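Local coordinates for protein putative branched-chain amino acid ABC transporter (Chromobacterium violaceum, PDB 4PYR) that binds glutathione and belongs to the LppC lipoprotein family of the periplasmic-binding-protein clan, possibly acting as an enzyme regulator, at residues R23-E27 against L38-D42; V73-P77 against E92-N96; F159-M164 against Q185-L189; L179-V183 against Q204-G208; H230-Y236 against L275-T279. All coordinates share one frame; numbering follows the deposited sequence.

Contact 1 (R23-E27 against L38-D42); sequences RSGVE and LYSVD
NH2 of R23 meets three oxygens where helix 16-33 passes over strand 36-42: V41 O, D42 OD1 and, weakly, L8 O. The bond to V41 O is the shortest, 2.8 Å from R23 NH2. The oxygen lies near the guanidinium plane, whereas the nitrogen stands well above the carbonyl plane; the angle at the hydrogen is 141°. The same R23 NH2 makes a salt bridge to D42 OD1 at 3.2 Å, the carboxylate turned 47° from the guanidinium. NH1 serves other partners: a water 2.9 Å from R23 NH1 and 2.8 Å from S40 OG links the arginine to the serine hydroxyl. The chain of R23 reaches these groups because it runs extended from CG to NE.

Further along, the contact turns to carbon packing. V26 CG1 lies 4.0 Å from L38 CD2, the two side chains meeting at a slant, while the other methyl of L38, CD1, is turned to the side chain of E27, which is bent at its second torsion and modelled in two conformations.

R23 NH1 also donates to V6 O. V6 and L8 both belong to strand 2-8, so the arginine bridges two adjacent strands of the parallel sheet. The segments are nearly antiparallel (167°) within the beta-alpha-beta unit of strand 2-8, helix 16-33 and strand 36-42, in which V26 and L38 both pack on V6.

Contact 2 (V73-P77 against E92-N96); sequences VKLAP and EAAAN
N96 reaches from the loop before strand 99-101 to the 3-10 turn at 76-77 that follows helix 69-75, and its side chain can be followed outward. CB lies 3.8 Å from A76 O, and CG, 3.7 Å from A76 O, is anti to the backbone N (chi1 -169°), which turns the amide toward that turn. ND2 then donates to A76 O at 2.7 Å, approaching nearly along the C=O axis, although the oxygen lies 23° out of the amide plane. The amide has further partners close in sequence to the segments: ND2 also donates to V79 O, and OD1 accepts from K98 N. Bonds at both of its polar atoms fix the rotation of the amide.

Beside this bond the surfaces are small and apolar. The methyl of A94 touches both A76 CB and P77 CG, each at 4.1 Å. V73 spreads its two methyls over different neighbours: CG1 meets E92 CG at 3.9 Å, the two side chains crossing at about a right angle, and CG2 rests against A93. A water donates to V73 O (2.7 Å) and accepts from A94 N (2.6 Å), bridging the two backbones.

The loop 92-96 connects strands 83-85 and 99-101 of the parallel sheet without an intervening helix, in the lobe of a periplasmic-binding-protein-like fold that contains the glutathione-binding residues S88 and L104.

Contact 3 (F159-M164 against Q185-L189); sequences FDANDM and QAARL
F159 packs against Q185 and L189 where the loop after strand 155-158 meets helix 183-192, on one face of the parallel part of the mixed sheet in this periplasmic-binding-protein-like fold. The inner side is closely filled. CG of F159 is anti to its backbone nitrogen (chi1 -174°), directing the ring at the helix. There F159 CE1 lies 4.0 Å from L189 CB, the two side chains lying alongside and pointing opposite ways. F159 CE2 lies 3.8 Å from both CB and CG of Q185. L167 of helix 165-172, V128 of strand 125-129 and L181 also touch F159 and L189. M164, a buried selenomethionine, belongs to this packed side too, with its CE against L189.

Toward solvent the contact becomes more open and more polar. R188 is exposed and stretches along the loop, extended from CG to NE, until its guanidinium edge comes to A161 O; the modelled separation is too short to be trusted in detail. D160 and D163 of the loop turn from the helix, and D160 OD1 accepts from N162 N at 3.1 Å, an Asx turn that shapes the bend carrying A161 toward R188.

The two sides meet where M164 and R188 run antiparallel to one another: the selenium sits over one face of the guanidinium, with M164 SE 3.8 Å from R188 NE.

Contact 4 (L179-V183 against Q204-G208); sequences LALDV and QLNVG
The amide end of Q204 is laid against the backbone of L181, and the shape of its side chain accounts for that: CG stands anti to the backbone N (chi1 179°) and the chain stays extended beyond CG, so the amide is delivered straight across to the turn after strand 176-180. There Q204 OE1 accepts from L181 N at 3.1 Å, a bent bond (137° at the hydrogen) whose donor lies 37° above the plane of the glutamine carbonyl and not on a lone pair. Since a backbone N-H can only donate, this bond identifies the oxygen of the amide. Q204 OE1 also lies 3.0 Å from L181 O, a close approach of two acceptors and not a bond, probably offset by the donors to OE1. The second of these is a water that donates to Q204 OE1 at 2.8 Å and to L179 O at 2.7 Å, tying the amide to another backbone group of the strand end. NE2 is bonded to S135 OG in helix 133-150.

Strands 176-180 and 199-201 are parallel neighbours in the mixed sheet, joined through helix 183-192 as a beta-alpha-beta crossover, and the contact brings together the chain leaving the C-terminal end of each. D182 is the N-cap of that helix, its OD2 accepting from Q185 N.

On the side facing the helix, leucines take over. L179 and L205 cross at about a right angle, CD1 to CD1 4.2 Å, while L205 CD2 lies 3.6 Å from L181 O; A186 of the helix touches both leucines. V183 approaches the other segment through CG2, which meets L205 O at 3.7 Å and V207 CG1 at 4.4 Å.

Contact 5 (H230-Y236 against L275-T279); sequences HPAVQRY and LDGVT
A histidine N-cap starts the short, weakly bonded helix 231-235, and the same imidazole faces the end of strand 274-277, where D276 is the centre of an inverse gamma turn. H230 ND1 accepts from A232 N at 3.1 Å, the donor near the ring plane, and more weakly from V233 N. The CE1-NE2 side of the ring is turned to the strand: H230 CE1 lies 3.5 Å from D276 O, close to the plane of the ring, and the ring and the D276 carboxylate are only 23° from coplanar. No direct hydrogen bond spans the two segments here. Instead, one water lies 2.9 Å from H230 NE2 and donates to G277 O at 2.7 Å, so that solvent makes the polar link.

The carboxylate of D276 is held separately. OD2 accepts from a second water at 2.6 Å, while OD1 forms a salt bridge with R259 of helix 245-265.

Beyond these polar groups, V278 supplies the apolar part. Its CG1, anti to the carbonyl carbon (chi1 -59°), is received by the helix and by Y236 just after it, 4.1 Å from both A232 CB and V233 CG2 and 4.2 Å from Y236 CD2. The hydroxyl of Y236 is bonded to D33 OD2. Among the surrounding helices, A232 and Y236 pack on R259 of helix 245-265, Y236 also lies against A29 and V32 of helix 16-33, and V233 and V278 both touch W224 of helix 223-226.

Overall arrangement
The contacts follow one another along the chain except for 3 and 4, whose segments alternate. Contacts 1 and 2 belong to the lobe built on the five-stranded parallel sheet, their centres 23 Å apart. Contacts 3 and 4 sit in the other lobe, centres 13 Å apart, and touch: A186 and L189 of contact 3 pack on L205 and L179 of contact 4, around helix 183-192. Contact 5 reaches the same mixed sheet as contact 4, but its centre lies closer to contact 1 (19 Å) than to contact 4 (24 Å), and Y236 packs on helix 16-33, which probably places it near the junction of the two lobes, consistent with a two-lobed binding protein that holds glutathione between them.

Contact 1 (R23-E27 against L38-D42)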
# COMPACT_ATOMS: atom_id res chain seq x y z
N ARG A 23 8.63 12.28 2.67
CA ARG A 23 9.46 13.00 3.63
C ARG A 23 8.61 13.77 4.64
O ARG A 23 8.93 13.82 5.83
CB ARG A 23 10.42 13.98 2.94
CG ARG A 23 11.66 13.37 2.36
CD ARG A 23 12.69 14.41 2.00
NE ARG A 23 13.73 13.87 1.18
CZ ARG A 23 14.79 13.21 1.66
NH1 ARG A 23 14.93 13.04 2.98
NH2 ARG A 23 15.70 12.75 0.85
N SER A 24 7.53 14.39 4.16
CA SER A 24 6.72 15.23 5.04
C SER A 24 6.03 14.35 6.09
O SER A 24 5.79 14.79 7.21
CB SER A 24 5.71 16.07 4.24
OG SER A 24 4.65 15.31 3.68
N GLY A 25 5.73 13.10 5.75
CA GLY A 25 5.15 12.18 6.70
C GLY A 25 6.17 11.71 7.72
O GLY A 25 5.86 11.61 8.91
N VAL A 26 7.37 11.37 7.25
CA VAL A 26 8.46 11.00 8.14
C VAL A 26 8.72 12.09 9.14
O VAL A 26 8.84 11.81 10.37
CB VAL A 26 9.78 10.70 7.37
CG1 VAL A 26 10.94 10.41 8.34
CG2 VAL A 26 9.61 9.54 6.40
N GLU A 27 8.81 13.34 8.66
CA GLU A 27 9.03 14.52 9.52
C GLU A 27 7.89 14.66 10.53
O GLU A 27 8.12 14.86 11.73
CB GLU A 27 9.05 15.84 8.71
CG GLU A 27 10.26 16.07 7.81
CD GLU A 27 11.56 16.41 8.54
OE1 GLU A 27 11.55 16.89 9.71
OE2 GLU A 27 12.63 16.18 7.92
N LEU A 38 16.67 12.77 12.55
CA LEU A 38 16.71 12.54 11.12
C LEU A 38 18.00 13.08 10.50
O LEU A 38 18.47 14.17 10.83
CB LEU A 38 15.51 13.22 10.46
CG LEU A 38 14.12 12.84 10.96
CD1 LEU A 38 13.02 13.59 10.15
CD2 LEU A 38 13.85 11.37 10.88
N TYR A 39 18.53 12.32 9.55
CA TYR A 39 19.64 12.75 8.68
C TYR A 39 19.09 12.62 7.28
O TYR A 39 18.76 11.55 6.81
CB TYR A 39 20.83 11.80 8.93
CG TYR A 39 21.99 11.92 7.98
CD1 TYR A 39 21.91 11.46 6.66
CD2 TYR A 39 23.20 12.47 8.40
CE1 TYR A 39 23.00 11.55 5.79
CE2 TYR A 39 24.29 12.56 7.53
CZ TYR A 39 24.18 12.10 6.24
OH TYR A 39 25.26 12.18 5.38
N SER A 40 18.89 13.75 6.61
CA SER A 40 18.18 13.73 5.34
C SER A 40 19.15 14.01 4.23
O SER A 40 19.89 14.97 4.28
CB SER A 40 17.10 14.81 5.36
OG SER A 40 16.16 14.51 6.38
N VAL A 41 19.14 13.14 3.23
CA VAL A 41 19.93 13.39 2.05
C VAL A 41 19.15 12.92 0.82
O VAL A 41 18.36 11.96 0.86
CB VAL A 41 21.29 12.70 2.16
CG1 VAL A 41 21.10 11.21 2.11
CG2 VAL A 41 22.25 13.17 1.07
N ASP A 42 19.33 13.66 -0.26
CA ASP A 42 18.80 13.22 -1.55
C ASP A 42 19.73 12.23 -2.22
O ASP A 42 20.90 12.50 -2.31
CB ASP A 42 18.66 14.40 -2.50
CG ASP A 42 17.56 15.35 -2.09
OD1 ASP A 42 16.75 14.98 -1.24
OD2 ASP A 42 17.51 16.44 -2.67
O HOH W 1 13.57 13.96 5.37

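Contact 2 (V73-P77 against E92-N96)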
# COMPACT_ATOMS: atom_id res chain seq x y z
N VAL A 73 18.10 -2.32 -6.12
CA VAL A 73 19.00 -3.35 -6.67
C VAL A 73 20.47 -2.96 -6.54
O VAL A 73 21.31 -3.78 -6.16
CB VAL A 73 18.69 -3.62 -8.15
CG1 VAL A 73 19.71 -4.58 -8.74
CG2 VAL A 73 17.28 -4.19 -8.31
N LYS A 74 20.78 -1.71 -6.87
CA LYS A 74 22.15 -1.19 -6.78
C LYS A 74 22.68 -1.16 -5.35
O LYS A 74 23.89 -1.28 -5.14
CB LYS A 74 22.23 0.25 -7.35
CG LYS A 74 22.05 0.31 -8.85
CD LYS A 74 22.16 1.73 -9.39
CE LYS A 74 22.32 1.77 -10.90
NZ LYS A 74 23.54 1.05 -11.34
N LEU A 75 21.79 -0.92 -4.41
CA LEU A 75 22.13 -0.72 -3.00
C LEU A 75 22.27 -2.01 -2.19
O LEU A 75 23.11 -2.09 -1.30
CB LEU A 75 21.09 0.17 -2.32
CG LEU A 75 21.32 0.56 -0.83
CD1 LEU A 75 22.67 1.27 -0.72
CD2 LEU A 75 20.21 1.40 -0.23
N ALA A 76 21.42 -2.99 -2.47
CA ALA A 76 21.28 -4.20 -1.61
C ALA A 76 22.63 -4.81 -1.11
O ALA A 76 22.79 -5.07 0.10
CB ALA A 76 20.44 -5.25 -2.33
N PRO A 77 23.62 -4.95 -1.99
CA PRO A 77 24.88 -5.60 -1.51
C PRO A 77 25.61 -4.78 -0.46
O PRO A 77 26.37 -5.34 0.34
CB PRO A 77 25.76 -5.75 -2.78
CG PRO A 77 24.78 -5.66 -3.91
CD PRO A 77 23.64 -4.80 -3.46
N GLU A 92 15.89 -9.33 -8.90
CA GLU A 92 17.33 -9.14 -9.17
C GLU A 92 18.10 -8.57 -7.97
O GLU A 92 19.33 -8.70 -7.90
CB GLU A 92 17.58 -8.23 -10.39
CG GLU A 92 19.06 -7.91 -10.59
CD GLU A 92 19.40 -7.10 -11.83
OE1 GLU A 92 18.52 -6.38 -12.34
OE2 GLU A 92 20.57 -7.19 -12.27
N ALA A 93 17.41 -7.91 -7.05
CA ALA A 93 18.07 -7.43 -5.84
C ALA A 93 18.77 -8.59 -5.13
O ALA A 93 18.24 -9.71 -5.09
CB ALA A 93 17.09 -6.80 -4.91
N ALA A 94 19.95 -8.31 -4.59
CA ALA A 94 20.72 -9.28 -3.82
C ALA A 94 20.02 -9.54 -2.49
O ALA A 94 19.54 -8.65 -1.83
CB ALA A 94 22.14 -8.77 -3.57
N ALA A 95 19.99 -10.83 -2.11
CA ALA A 95 19.50 -11.17 -0.79
C ALA A 95 20.37 -10.48 0.27
O ALA A 95 21.61 -10.46 0.17
CB ALA A 95 19.50 -12.66 -0.58
N ASN A 96 19.70 -9.96 1.28
CA ASN A 96 20.35 -9.20 2.36
C ASN A 96 19.38 -9.09 3.53
O ASN A 96 18.31 -8.49 3.40
CB ASN A 96 20.81 -7.82 1.91
CG ASN A 96 21.70 -7.14 2.94
OD1 ASN A 96 21.48 -7.26 4.15
ND2 ASN A 96 22.69 -6.41 2.48
O HOH W 2 21.32 -6.45 -5.79

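Contact 3 (F159-M164 against Q185-L189)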
# COMPACT_ATOMS: atom_id res chain seq x y z
N PHE A 159 -14.77 -6.71 -17.88
CA PHE A 159 -15.72 -5.60 -18.07
C PHE A 159 -15.78 -5.17 -19.53
O PHE A 159 -14.75 -5.01 -20.15
CB PHE A 159 -15.31 -4.41 -17.21
CG PHE A 159 -16.32 -3.28 -17.25
CD1 PHE A 159 -17.51 -3.42 -16.60
CD2 PHE A 159 -16.05 -2.12 -17.93
CE1 PHE A 159 -18.47 -2.40 -16.63
CE2 PHE A 159 -16.99 -1.11 -17.97
CZ PHE A 159 -18.20 -1.25 -17.31
N ASP A 160 -17.02 -4.96 -20.03
CA ASP A 160 -17.28 -4.56 -21.39
C ASP A 160 -18.20 -3.34 -21.31
O ASP A 160 -19.37 -3.47 -21.03
CB ASP A 160 -17.96 -5.70 -22.16
CG ASP A 160 -18.01 -5.46 -23.64
OD1 ASP A 160 -18.13 -4.29 -24.05
OD2 ASP A 160 -17.93 -6.46 -24.38
N ALA A 161 -17.60 -2.16 -21.44
CA ALA A 161 -18.35 -0.88 -21.46
C ALA A 161 -19.44 -0.75 -22.55
O ALA A 161 -20.45 -0.06 -22.33
CB ALA A 161 -17.35 0.27 -21.58
N ASN A 162 -19.29 -1.38 -23.74
CA ASN A 162 -20.21 -1.25 -24.85
C ASN A 162 -21.28 -2.34 -24.91
O ASN A 162 -22.18 -2.32 -25.75
CB ASN A 162 -19.40 -1.23 -26.15
CG ASN A 162 -18.34 -0.16 -26.14
OD1 ASN A 162 -18.63 1.01 -25.87
ND2 ASN A 162 -17.08 -0.54 -26.37
N ASP A 163 -21.21 -3.25 -23.93
CA ASP A 163 -22.24 -4.27 -23.84
C ASP A 163 -22.27 -4.88 -22.44
O ASP A 163 -21.63 -5.92 -22.12
CB ASP A 163 -22.05 -5.34 -24.92
CG ASP A 163 -23.07 -6.44 -24.82
OD1 ASP A 163 -24.26 -6.13 -24.58
OD2 ASP A 163 -22.67 -7.61 -25.01
N MSE A 164 -23.00 -4.20 -21.56
CA MSE A 164 -22.94 -4.48 -20.15
C MSE A 164 -24.00 -5.54 -19.84
O MSE A 164 -23.96 -6.14 -18.76
CB MSE A 164 -22.97 -3.14 -19.36
CG MSE A 164 -21.59 -2.67 -18.77
SE MSE A 164 -22.03 -1.24 -17.56
CE MSE A 164 -23.15 -2.39 -16.44
N GLN A 185 -15.32 3.55 -14.59
CA GLN A 185 -16.11 2.41 -14.99
C GLN A 185 -16.82 1.77 -13.81
O GLN A 185 -17.92 1.25 -13.97
CB GLN A 185 -15.26 1.40 -15.77
CG GLN A 185 -14.90 1.96 -17.17
CD GLN A 185 -14.27 0.93 -18.11
OE1 GLN A 185 -13.34 0.20 -17.73
NE2 GLN A 185 -14.77 0.90 -19.36
N ALA A 186 -16.19 1.76 -12.63
CA ALA A 186 -16.83 1.19 -11.46
C ALA A 186 -18.08 1.92 -11.10
O ALA A 186 -19.08 1.29 -10.72
CB ALA A 186 -15.87 1.22 -10.29
N ALA A 187 -18.04 3.23 -11.24
CA ALA A 187 -19.21 4.05 -10.96
C ALA A 187 -20.32 3.78 -11.95
O ALA A 187 -21.49 3.67 -11.56
CB ALA A 187 -18.84 5.53 -10.94
N ARG A 188 -19.97 3.64 -13.22
CA ARG A 188 -20.98 3.26 -14.24
C ARG A 188 -21.59 1.89 -13.95
O ARG A 188 -22.83 1.72 -14.05
CB ARG A 188 -20.41 3.33 -15.66
CG ARG A 188 -21.36 2.79 -16.72
CD ARG A 188 -20.65 2.44 -18.01
NE ARG A 188 -21.65 2.20 -19.02
CZ ARG A 188 -21.44 1.85 -20.29
NH1 ARG A 188 -20.20 1.63 -20.71
NH2 ARG A 188 -22.45 1.66 -21.10
N LEU A 189 -20.74 0.92 -13.55
CA LEU A 189 -21.27 -0.39 -13.32
C LEU A 189 -22.17 -0.40 -12.05
O LEU A 189 -23.27 -0.99 -12.02
CB LEU A 189 -20.11 -1.36 -13.10
CG LEU A 189 -20.48 -2.80 -12.79
CD1 LEU A 189 -21.50 -3.30 -13.80
CD2 LEU A 189 -19.23 -3.65 -12.78

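Contact 4 (L179-V183 against Q204-G208)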
# COMPACT_ATOMS: atom_id res chain seq x y z
N LEU A 179 -14.93 -5.72 -7.52
CA LEU A 179 -14.46 -4.88 -8.57
C LEU A 179 -12.95 -4.77 -8.59
O LEU A 179 -12.35 -4.36 -7.60
CB LEU A 179 -15.04 -3.47 -8.44
CG LEU A 179 -16.57 -3.39 -8.43
CD1 LEU A 179 -17.09 -1.95 -8.39
CD2 LEU A 179 -17.15 -4.07 -9.67
N ALA A 180 -12.35 -5.09 -9.72
CA ALA A 180 -11.00 -4.67 -10.03
C ALA A 180 -11.11 -3.87 -11.29
O ALA A 180 -10.95 -4.38 -12.39
CB ALA A 180 -10.13 -5.90 -10.28
N LEU A 181 -11.49 -2.59 -11.13
CA LEU A 181 -11.99 -1.78 -12.21
C LEU A 181 -11.68 -0.34 -11.87
O LEU A 181 -11.73 0.07 -10.69
CB LEU A 181 -13.52 -2.03 -12.27
CG LEU A 181 -14.32 -1.51 -13.46
CD1 LEU A 181 -13.69 -1.98 -14.76
CD2 LEU A 181 -15.78 -1.90 -13.30
N ASP A 182 -11.35 0.45 -12.90
CA ASP A 182 -11.05 1.85 -12.71
C ASP A 182 -12.30 2.58 -12.17
O ASP A 182 -13.45 2.16 -12.42
CB ASP A 182 -10.63 2.47 -14.04
CG ASP A 182 -11.67 2.25 -15.14
OD1 ASP A 182 -11.76 1.10 -15.68
OD2 ASP A 182 -12.46 3.16 -15.39
N VAL A 183 -12.08 3.66 -11.44
CA VAL A 183 -13.14 4.30 -10.68
C VAL A 183 -14.26 4.82 -11.59
O VAL A 183 -15.43 4.69 -11.22
CB VAL A 183 -12.54 5.37 -9.74
CG1 VAL A 183 -11.98 6.56 -10.50
CG2 VAL A 183 -13.55 5.81 -8.68
N GLN A 204 -8.38 1.26 -4.71
CA GLN A 204 -8.53 1.73 -6.09
C GLN A 204 -9.77 2.63 -6.22
O GLN A 204 -9.73 3.63 -6.95
CB GLN A 204 -8.62 0.51 -7.04
CG GLN A 204 -8.82 0.81 -8.53
CD GLN A 204 -9.06 -0.46 -9.31
OE1 GLN A 204 -9.78 -1.37 -8.85
NE2 GLN A 204 -8.50 -0.52 -10.51
N LEU A 205 -10.84 2.29 -5.51
CA LEU A 205 -12.11 3.05 -5.63
C LEU A 205 -12.22 4.30 -4.80
O LEU A 205 -13.11 5.13 -5.03
CB LEU A 205 -13.28 2.13 -5.28
CG LEU A 205 -13.32 0.88 -6.15
CD1 LEU A 205 -14.53 0.08 -5.77
CD2 LEU A 205 -13.33 1.21 -7.64
N ASN A 206 -11.33 4.44 -3.82
CA ASN A 206 -11.36 5.57 -2.91
C ASN A 206 -10.36 6.61 -3.39
O ASN A 206 -9.18 6.62 -3.07
CB ASN A 206 -11.07 5.09 -1.47
CG ASN A 206 -11.24 6.19 -0.44
OD1 ASN A 206 -11.90 7.21 -0.70
ND2 ASN A 206 -10.67 6.00 0.77
N VAL A 207 -10.86 7.49 -4.23
CA VAL A 207 -10.01 8.45 -4.89
C VAL A 207 -10.08 9.82 -4.25
O VAL A 207 -9.15 10.63 -4.41
CB VAL A 207 -10.33 8.52 -6.40
CG1 VAL A 207 -11.68 9.19 -6.64
CG2 VAL A 207 -9.22 9.28 -7.12
N GLY A 208 -11.16 10.07 -3.51
CA GLY A 208 -11.40 11.33 -2.87
C GLY A 208 -12.50 12.10 -3.56
O GLY A 208 -12.99 11.67 -4.60
O HOH W 3 -10.64 -2.52 -6.50

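Contact 5 (H230-Y236 against L275-T279)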
# COMPACT_ATOMS: atom_id res chain seq x y z
N HIS A 230 -8.54 5.42 15.67
CA HIS A 230 -7.39 4.55 15.87
C HIS A 230 -6.34 5.34 16.64
O HIS A 230 -6.06 6.47 16.29
CB HIS A 230 -6.91 4.15 14.47
CG HIS A 230 -5.77 3.19 14.42
ND1 HIS A 230 -4.50 3.52 14.81
CD2 HIS A 230 -5.68 1.95 13.88
CE1 HIS A 230 -3.68 2.50 14.59
NE2 HIS A 230 -4.37 1.55 14.00
N PRO A 231 -5.72 4.75 17.68
CA PRO A 231 -4.80 5.48 18.54
C PRO A 231 -3.61 6.11 17.80
O PRO A 231 -3.16 7.20 18.10
CB PRO A 231 -4.35 4.41 19.56
CG PRO A 231 -4.65 3.11 18.91
CD PRO A 231 -5.88 3.34 18.09
N ALA A 232 -3.07 5.41 16.80
CA ALA A 232 -1.98 5.98 16.03
C ALA A 232 -2.44 7.03 15.04
O ALA A 232 -1.80 8.05 14.85
CB ALA A 232 -1.19 4.87 15.32
N VAL A 233 -3.57 6.77 14.39
CA VAL A 233 -4.08 7.70 13.42
C VAL A 233 -4.27 9.07 14.12
O VAL A 233 -3.82 10.07 13.60
CB VAL A 233 -5.39 7.24 12.80
CG1 VAL A 233 -6.00 8.37 11.97
CG2 VAL A 233 -5.18 6.01 11.95
N GLN A 234 -4.82 9.07 15.32
CA GLN A 234 -5.14 10.33 16.03
C GLN A 234 -3.95 11.17 16.42
O GLN A 234 -4.03 12.38 16.50
CB GLN A 234 -5.86 10.02 17.35
CG GLN A 234 -7.19 9.41 17.19
CD GLN A 234 -7.89 9.30 18.51
OE1 GLN A 234 -7.29 9.13 19.57
NE2 GLN A 234 -9.17 9.42 18.44
N ARG A 235 -2.83 10.54 16.75
CA ARG A 235 -1.75 11.34 17.30
C ARG A 235 -0.92 12.10 16.26
O ARG A 235 -0.15 12.97 16.62
CB ARG A 235 -0.85 10.52 18.25
CG ARG A 235 -0.02 9.46 17.62
CD ARG A 235 1.04 9.02 18.64
NE ARG A 235 1.88 8.00 18.07
CZ ARG A 235 1.65 6.70 18.22
NH1 ARG A 235 0.61 6.30 18.94
NH2 ARG A 235 2.47 5.81 17.64
N TYR A 236 -1.05 11.79 14.98
CA TYR A 236 -0.26 12.51 13.98
C TYR A 236 -1.10 13.55 13.24
O TYR A 236 -2.27 13.31 12.96
CB TYR A 236 0.33 11.54 12.97
CG TYR A 236 1.19 10.48 13.60
CD1 TYR A 236 2.44 10.80 14.12
CD2 TYR A 236 0.73 9.20 13.74
CE1 TYR A 236 3.19 9.86 14.80
CE2 TYR A 236 1.50 8.23 14.39
CZ TYR A 236 2.73 8.59 14.93
OH TYR A 236 3.48 7.65 15.61
N LEU A 275 3.53 -3.57 13.82
CA LEU A 275 3.10 -2.18 14.05
C LEU A 275 1.61 -2.01 13.78
O LEU A 275 1.12 -2.52 12.79
CB LEU A 275 3.84 -1.24 13.09
CG LEU A 275 3.75 0.28 13.37
CD1 LEU A 275 4.54 0.61 14.61
CD2 LEU A 275 4.18 1.16 12.20
N ASP A 276 0.93 -1.28 14.66
CA ASP A 276 -0.42 -0.75 14.38
C ASP A 276 -0.29 0.48 13.48
O ASP A 276 -0.37 1.64 13.92
CB ASP A 276 -1.22 -0.48 15.68
CG ASP A 276 -0.61 0.60 16.58
OD1 ASP A 276 0.62 0.74 16.62
OD2 ASP A 276 -1.38 1.31 17.27
N GLY A 277 0.00 0.21 12.21
CA GLY A 277 0.39 1.23 11.29
C GLY A 277 -0.81 2.10 10.93
O GLY A 277 -1.95 1.62 10.90
N VAL A 278 -0.54 3.36 10.67
CA VAL A 278 -1.59 4.20 10.07
C VAL A 278 -1.93 3.71 8.66
O VAL A 278 -3.02 4.01 8.16
CB VAL A 278 -1.28 5.70 10.07
CG1 VAL A 278 -1.08 6.21 11.46
CG2 VAL A 278 -0.11 6.07 9.15
N THR A 279 -1.03 2.91 8.04
CA THR A 279 -1.27 2.39 6.70
C THR A 279 -1.86 0.99 6.76
O THR A 279 -2.22 0.42 5.72
CB THR A 279 0.03 2.31 5.85
OG1 THR A 279 0.90 1.30 6.41
CG2 THR A 279 0.69 3.63 5.73
O HOH W 4 -3.18 -0.40 12.22
O HOH W 5 -0.06 2.97 18.76